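Local coordinates for xylulose kinase (Bifidobacterium adolescentis ATCC 15703, PDB 3I8B), which probably transfers a phosphate from ATP to D-xylulose, giving D-xylulose 5-phosphate, as a member of the FGGY family of carbohydrate kinases, at residues Ala112-Gly117 with Ile123-Gln128; Asp116-Asp121 with Trp130-Gly135. All blocks are in the same frame, centred on the assembly; numbering follows the deposited sequence.

Interaction 1. Residues Ala112-Gly117 with Ile123-Gln128; sequences APAQDG and IARGKQ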
loop_
_atom_site.group_PDB
_atom_site.type_symbol
_atom_site.label_atom_id
_atom_site.label_comp_id
_atom_site.label_asym_id
_atom_site.label_seq_id
_atom_site.Cartn_x
_atom_site.Cartn_y
_atom_site.Cartn_z
ATOM N N ALA A 112 -17.636 -0.507 -24.130
ATOM C CA ALA A 112 -18.780 0.345 -24.468
ATOM C C ALA A 112 -18.316 1.675 -25.078
ATOM O O ALA A 112 -17.326 2.259 -24.633
ATOM C CB ALA A 112 -19.670 0.581 -23.236
ATOM N N PRO A 113 -19.042 2.160 -26.103
ATOM C CA PRO A 113 -18.610 3.328 -26.882
ATOM C C PRO A 113 -18.437 4.573 -26.021
ATOM O O PRO A 113 -19.109 4.717 -25.001
ATOM C CB PRO A 113 -19.765 3.547 -27.872
ATOM C CG PRO A 113 -20.571 2.268 -27.848
ATOM C CD PRO A 113 -20.392 1.704 -26.479
ATOM N N ALA A 114 -17.539 5.459 -26.439
ATOM C CA ALA A 114 -17.302 6.718 -25.744
ATOM C C ALA A 114 -18.587 7.510 -25.522
ATOM O O ALA A 114 -19.449 7.601 -26.401
ATOM C CB ALA A 114 -16.294 7.559 -26.506
ATOM N N GLN A 115 -18.709 8.073 -24.327
ATOM C CA GLN A 115 -19.769 9.011 -24.023
ATOM C C GLN A 115 -19.158 10.389 -23.952
ATOM O O GLN A 115 -17.949 10.538 -23.771
ATOM C CB GLN A 115 -20.412 8.691 -22.678
ATOM C CG GLN A 115 -21.037 7.321 -22.622
ATOM C CD GLN A 115 -22.369 7.276 -23.335
ATOM O OE1 GLN A 115 -23.353 7.849 -22.867
ATOM N NE2 GLN A 115 -22.413 6.586 -24.469
ATOM N N ASP A 116 -20.014 11.389 -24.117
ATOM C CA ASP A 116 -19.679 12.781 -23.861
ATOM C C ASP A 116 -18.422 12.948 -23.005
ATOM O O ASP A 116 -18.470 12.801 -21.781
ATOM C CB ASP A 116 -20.873 13.428 -23.162
ATOM C CG ASP A 116 -21.624 12.438 -22.270
ATOM O OD1 ASP A 116 -21.109 12.099 -21.176
ATOM O OD2 ASP A 116 -22.726 11.993 -22.672
ATOM N N GLY A 117 -17.297 13.238 -23.652
ATOM C CA GLY A 117 -16.076 13.551 -22.929
ATOM C C GLY A 117 -15.091 12.405 -22.754
ATOM O O GLY A 117 -13.886 12.633 -22.605
ATOM N N ILE A 123 -8.829 1.604 -24.488
ATOM C CA ILE A 123 -7.958 1.358 -23.339
ATOM C C ILE A 123 -7.930 2.566 -22.385
ATOM O O ILE A 123 -8.137 2.419 -21.179
ATOM C CB ILE A 123 -6.523 0.971 -23.765
ATOM C CG1 ILE A 123 -6.550 -0.166 -24.799
ATOM C CG2 ILE A 123 -5.682 0.579 -22.551
ATOM C CD1 ILE A 123 -6.989 -1.511 -24.249
ATOM N N ALA A 124 -7.679 3.752 -22.930
ATOM C CA ALA A 124 -7.688 4.970 -22.128
ATOM C C ALA A 124 -9.045 5.116 -21.463
ATOM O O ALA A 124 -9.153 5.582 -20.327
ATOM C CB ALA A 124 -7.397 6.190 -23.000
ATOM N N ARG A 125 -10.086 4.725 -22.193
ATOM C CA ARG A 125 -11.453 4.869 -21.722
ATOM C C ARG A 125 -11.754 3.878 -20.594
ATOM O O ARG A 125 -12.420 4.218 -19.617
ATOM C CB ARG A 125 -12.438 4.707 -22.885
ATOM C CG ARG A 125 -13.892 4.870 -22.498
ATOM C CD ARG A 125 -14.786 5.029 -23.714
ATOM N NE ARG A 125 -14.889 3.813 -24.519
ATOM C CZ ARG A 125 -14.490 3.723 -25.786
ATOM N NH1 ARG A 125 -13.949 4.778 -26.376
ATOM N NH2 ARG A 125 -14.625 2.582 -26.460
ATOM N N GLY A 126 -11.247 2.658 -20.730
ATOM C CA GLY A 126 -11.432 1.649 -19.710
ATOM C C GLY A 126 -10.701 2.053 -18.444
ATOM O O GLY A 126 -11.244 1.933 -17.355
ATOM N N LYS A 127 -9.471 2.537 -18.591
ATOM C CA LYS A 127 -8.714 3.002 -17.436
ATOM C C LYS A 127 -9.491 4.085 -16.701
ATOM O O LYS A 127 -9.630 4.027 -15.490
ATOM C CB LYS A 127 -7.325 3.510 -17.833
ATOM C CG LYS A 127 -6.366 2.417 -18.270
ATOM C CD LYS A 127 -4.987 2.993 -18.603
ATOM C CE LYS A 127 -4.011 1.887 -18.984
ATOM N NZ LYS A 127 -2.969 2.377 -19.933
ATOM N N GLN A 128 -10.017 5.055 -17.439
ATOM C CA GLN A 128 -10.751 6.161 -16.839
ATOM C C GLN A 128 -12.013 5.701 -16.115
ATOM O O GLN A 128 -12.366 6.236 -15.057
ATOM C CB GLN A 128 -11.107 7.193 -17.911
ATOM C CG GLN A 128 -12.201 8.161 -17.509
ATOM C CD GLN A 128 -12.389 9.262 -18.531
ATOM O OE1 GLN A 128 -11.413 9.829 -19.035
ATOM N NE2 GLN A 128 -13.642 9.567 -18.852
#
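Ala114 and Arg125 bring an irregular loop alongside a helix, their CA atoms 7.3 Å apart, while Ala112 and Gly126 stay farther from each other, at 8.9 Å between CA atoms. No backbone bond crosses the gap, and the contact shows how one long side chain can hold a loop that has no regular structure of its own. Arg125 leaves the helix with CG anti to its own N (chi1 -179°), which sends the chain out toward the loop, and a bend at chi3 (69°) then turns the guanidinium across the Ala112-Ala114 backbone. There the peptide link between Pro113 and Ala114 covers one face of the group: Ala114 N lies 3.5 Å above the plane, over the centre, and Pro113 C sits nearer the rim. Ala114 adds its methyl, with CB 3.6 Å from Arg125 NH1, and its CA rests at the same distance, 3.6 Å, from Arg125 CD. The polar link is modest. Arg125 NE gives a weak hydrogen bond to Ala112 O, 2.9 Å long but bent to 121° at the hydrogen, with the carbonyl oxygen oblique to the guanidinium. NE also serves Gly110 O, and the stronger polar partner of the side chain is Pro119 O, bonded to NH1; Ala112 O in turn accepts from Arg129 NH1. A leucine here would probably leave the carbonyls of Gly110 and Pro119 without these N-H donors, and Ala112 O without its weak one, with the loop less firmly fixed against the helix. Such an arginine, largely buried and spanning several main-chain oxygens, here ties the connection between helices 99-110 and 122-134 to the second helix, within the N-terminal domain of the FGGY kinase fold.

Interaction 2. Residues Asp116-Asp121 with Trp130-Gly135; sequences DGEPED and WVKAVG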
loop_
_atom_site.group_PDB
_atom_site.type_symbol
_atom_site.label_atom_id
_atom_site.label_comp_id
_atom_site.label_asym_id
_atom_site.label_seq_id
_atom_site.Cartn_x
_atom_site.Cartn_y
_atom_site.Cartn_z
ATOM N N ASP A 116 -20.014 11.389 -24.117
ATOM C CA ASP A 116 -19.679 12.781 -23.861
ATOM C C ASP A 116 -18.422 12.948 -23.005
ATOM O O ASP A 116 -18.470 12.801 -21.781
ATOM C CB ASP A 116 -20.873 13.428 -23.162
ATOM C CG ASP A 116 -21.624 12.438 -22.270
ATOM O OD1 ASP A 116 -21.109 12.099 -21.176
ATOM O OD2 ASP A 116 -22.726 11.993 -22.672
ATOM N N GLY A 117 -17.297 13.238 -23.652
ATOM C CA GLY A 117 -16.076 13.551 -22.929
ATOM C C GLY A 117 -15.091 12.405 -22.754
ATOM O O GLY A 117 -13.886 12.633 -22.605
ATOM N N GLU A 118 -15.593 11.173 -22.759
ATOM C CA GLU A 118 -14.730 10.004 -22.622
ATOM C C GLU A 118 -13.770 9.889 -23.804
ATOM O O GLU A 118 -14.103 10.301 -24.915
ATOM C CB GLU A 118 -15.571 8.734 -22.488
ATOM C CG GLU A 118 -16.258 8.595 -21.135
ATOM C CD GLU A 118 -17.099 7.341 -21.036
ATOM O OE1 GLU A 118 -17.763 6.990 -22.042
ATOM O OE2 GLU A 118 -17.104 6.710 -19.953
ATOM N N PRO A 119 -12.565 9.343 -23.558
ATOM C CA PRO A 119 -11.549 9.087 -24.591
ATOM C C PRO A 119 -12.088 8.175 -25.689
ATOM O O PRO A 119 -12.929 7.315 -25.416
ATOM C CB PRO A 119 -10.450 8.340 -23.832
ATOM C CG PRO A 119 -10.660 8.663 -22.394
ATOM C CD PRO A 119 -12.119 8.943 -22.212
ATOM N N GLU A 120 -11.598 8.353 -26.914
ATOM C CA GLU A 120 -11.996 7.490 -28.020
ATOM C C GLU A 120 -11.283 6.145 -27.958
ATOM O O GLU A 120 -11.852 5.113 -28.312
ATOM C CB GLU A 120 -11.739 8.170 -29.375
ATOM C CG GLU A 120 -12.931 8.938 -29.905
ATOM C CD GLU A 120 -14.197 8.095 -29.889
ATOM O OE1 GLU A 120 -14.097 6.861 -30.092
ATOM O OE2 GLU A 120 -15.289 8.664 -29.672
ATOM N N ASP A 121 -10.028 6.163 -27.526
ATOM C CA ASP A 121 -9.279 4.927 -27.348
ATOM C C ASP A 121 -9.918 4.079 -26.240
ATOM O O ASP A 121 -10.099 4.555 -25.115
ATOM C CB ASP A 121 -7.822 5.238 -27.012
ATOM C CG ASP A 121 -7.014 3.988 -26.729
ATOM O OD1 ASP A 121 -7.161 3.002 -27.479
ATOM O OD2 ASP A 121 -6.227 3.990 -25.760
ATOM N N TRP A 130 -12.498 2.753 -14.724
ATOM C CA TRP A 130 -12.077 2.077 -13.495
ATOM C C TRP A 130 -11.757 3.086 -12.399
ATOM O O TRP A 130 -12.205 2.947 -11.253
ATOM C CB TRP A 130 -10.871 1.153 -13.743
ATOM C CG TRP A 130 -11.271 -0.181 -14.274
ATOM C CD1 TRP A 130 -11.145 -0.634 -15.570
ATOM C CD2 TRP A 130 -11.888 -1.242 -13.535
ATOM N NE1 TRP A 130 -11.645 -1.915 -15.667
ATOM C CE2 TRP A 130 -12.111 -2.306 -14.436
ATOM C CE3 TRP A 130 -12.264 -1.398 -12.195
ATOM C CZ2 TRP A 130 -12.697 -3.508 -14.039
ATOM C CZ3 TRP A 130 -12.856 -2.595 -11.803
ATOM C CH2 TRP A 130 -13.067 -3.632 -12.723
ATOM N N VAL A 131 -10.976 4.098 -12.747
ATOM C CA VAL A 131 -10.626 5.142 -11.790
ATOM C C VAL A 131 -11.886 5.802 -11.187
ATOM O O VAL A 131 -12.004 5.934 -9.959
ATOM C CB VAL A 131 -9.665 6.170 -12.432
ATOM C CG1 VAL A 131 -9.460 7.405 -11.535
ATOM C CG2 VAL A 131 -8.337 5.499 -12.723
ATOM N N LYS A 132 -12.834 6.184 -12.047
ATOM C CA LYS A 132 -14.091 6.777 -11.589
ATOM C C LYS A 132 -14.961 5.800 -10.778
ATOM O O LYS A 132 -15.626 6.206 -9.830
ATOM C CB LYS A 132 -14.884 7.388 -12.759
ATOM C CG LYS A 132 -14.205 8.601 -13.406
ATOM C CD LYS A 132 -15.019 9.181 -14.581
ATOM C CE LYS A 132 -15.369 8.086 -15.596
ATOM N NZ LYS A 132 -15.577 8.510 -17.049
ATOM N N ALA A 133 -14.939 4.518 -11.141
ATOM C CA ALA A 133 -15.743 3.503 -10.458
ATOM C C ALA A 133 -15.260 3.193 -9.030
ATOM O O ALA A 133 -16.063 3.141 -8.092
ATOM C CB ALA A 133 -15.790 2.209 -11.297
ATOM N N VAL A 134 -13.954 2.979 -8.867
ATOM C CA VAL A 134 -13.416 2.508 -7.584
ATOM C C VAL A 134 -12.103 3.171 -7.157
ATOM O O VAL A 134 -11.523 2.792 -6.137
ATOM C CB VAL A 134 -13.178 0.977 -7.581
ATOM C CG1 VAL A 134 -14.478 0.215 -7.755
ATOM C CG2 VAL A 134 -12.159 0.597 -8.641
ATOM N N GLY A 135 -11.618 4.129 -7.944
ATOM C CA GLY A 135 -10.418 4.878 -7.589
ATOM C C GLY A 135 -9.114 4.501 -8.284
ATOM O O GLY A 135 -8.178 5.318 -8.320
#
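The connection between helix 99-110 and helix 122-134 lies beside the first turns of the second helix, and Lys132, from near the C-terminal end, reaches back along that helix to meet Glu118 of the loop at the surface. The two backbones stay well apart, with 11.5 Å between the CA atoms of Glu118 and Lys132, so the side chains alone cover the distance. Glu118 runs extended beyond CG (chi2 180° to within a degree), carrying its carboxylate toward the helix. Lys132 bends at chi3 (-53°), and the two chains pass each other at a slant. They meet in a long salt bridge, Glu118 OE2 to Lys132 NZ at 3.7 Å; the ammonium also lies 4.1 Å from Glu118 CG, and is thus beside the glutamate chain as well as near its oxygen. At this length, with little area buried, the attraction is probably a loose electrostatic one. Glu118 OE1 accepts a hydrogen bond from Gln115 N and forms a salt bridge with Arg129 NH2, so the carboxylate is positioned in part from within the loop and from the preceding turn of the helix. Farther along the loop, Asp121 serves as the N-cap of helix 122-134, its OD2 bonded to Ala124 N. Together these features are those of a capped helix whose leading loop is tied by salt bridges to the helix side, in the N-terminal domain of the FGGY kinase fold.

Overall arrangement
Interactions 1 and 2 are two successive attachments of one loop to one helix, 122-134, with centres about 5 Å apart and with Asp116 and Gly117 in common. They meet where the arginine of interaction 1 reaches the loop segment of interaction 2: Arg125 NH1 is 2.9 Å from Pro119 O and makes a weaker bond to Glu120 O, also at 2.9 Å; Ala114 CB packs 3.5 Å from Glu120 OE2. The general lesson is a division of labour: a buried cation grips backbone oxygens, while a surface ion pair adds a looser tie. Centred about 27 and 23 Å from the centre of the chain, the contacts lie away from the predicted proton acceptor Asp274 and from the magnesium site of Glu190, Leu192 and Thr241.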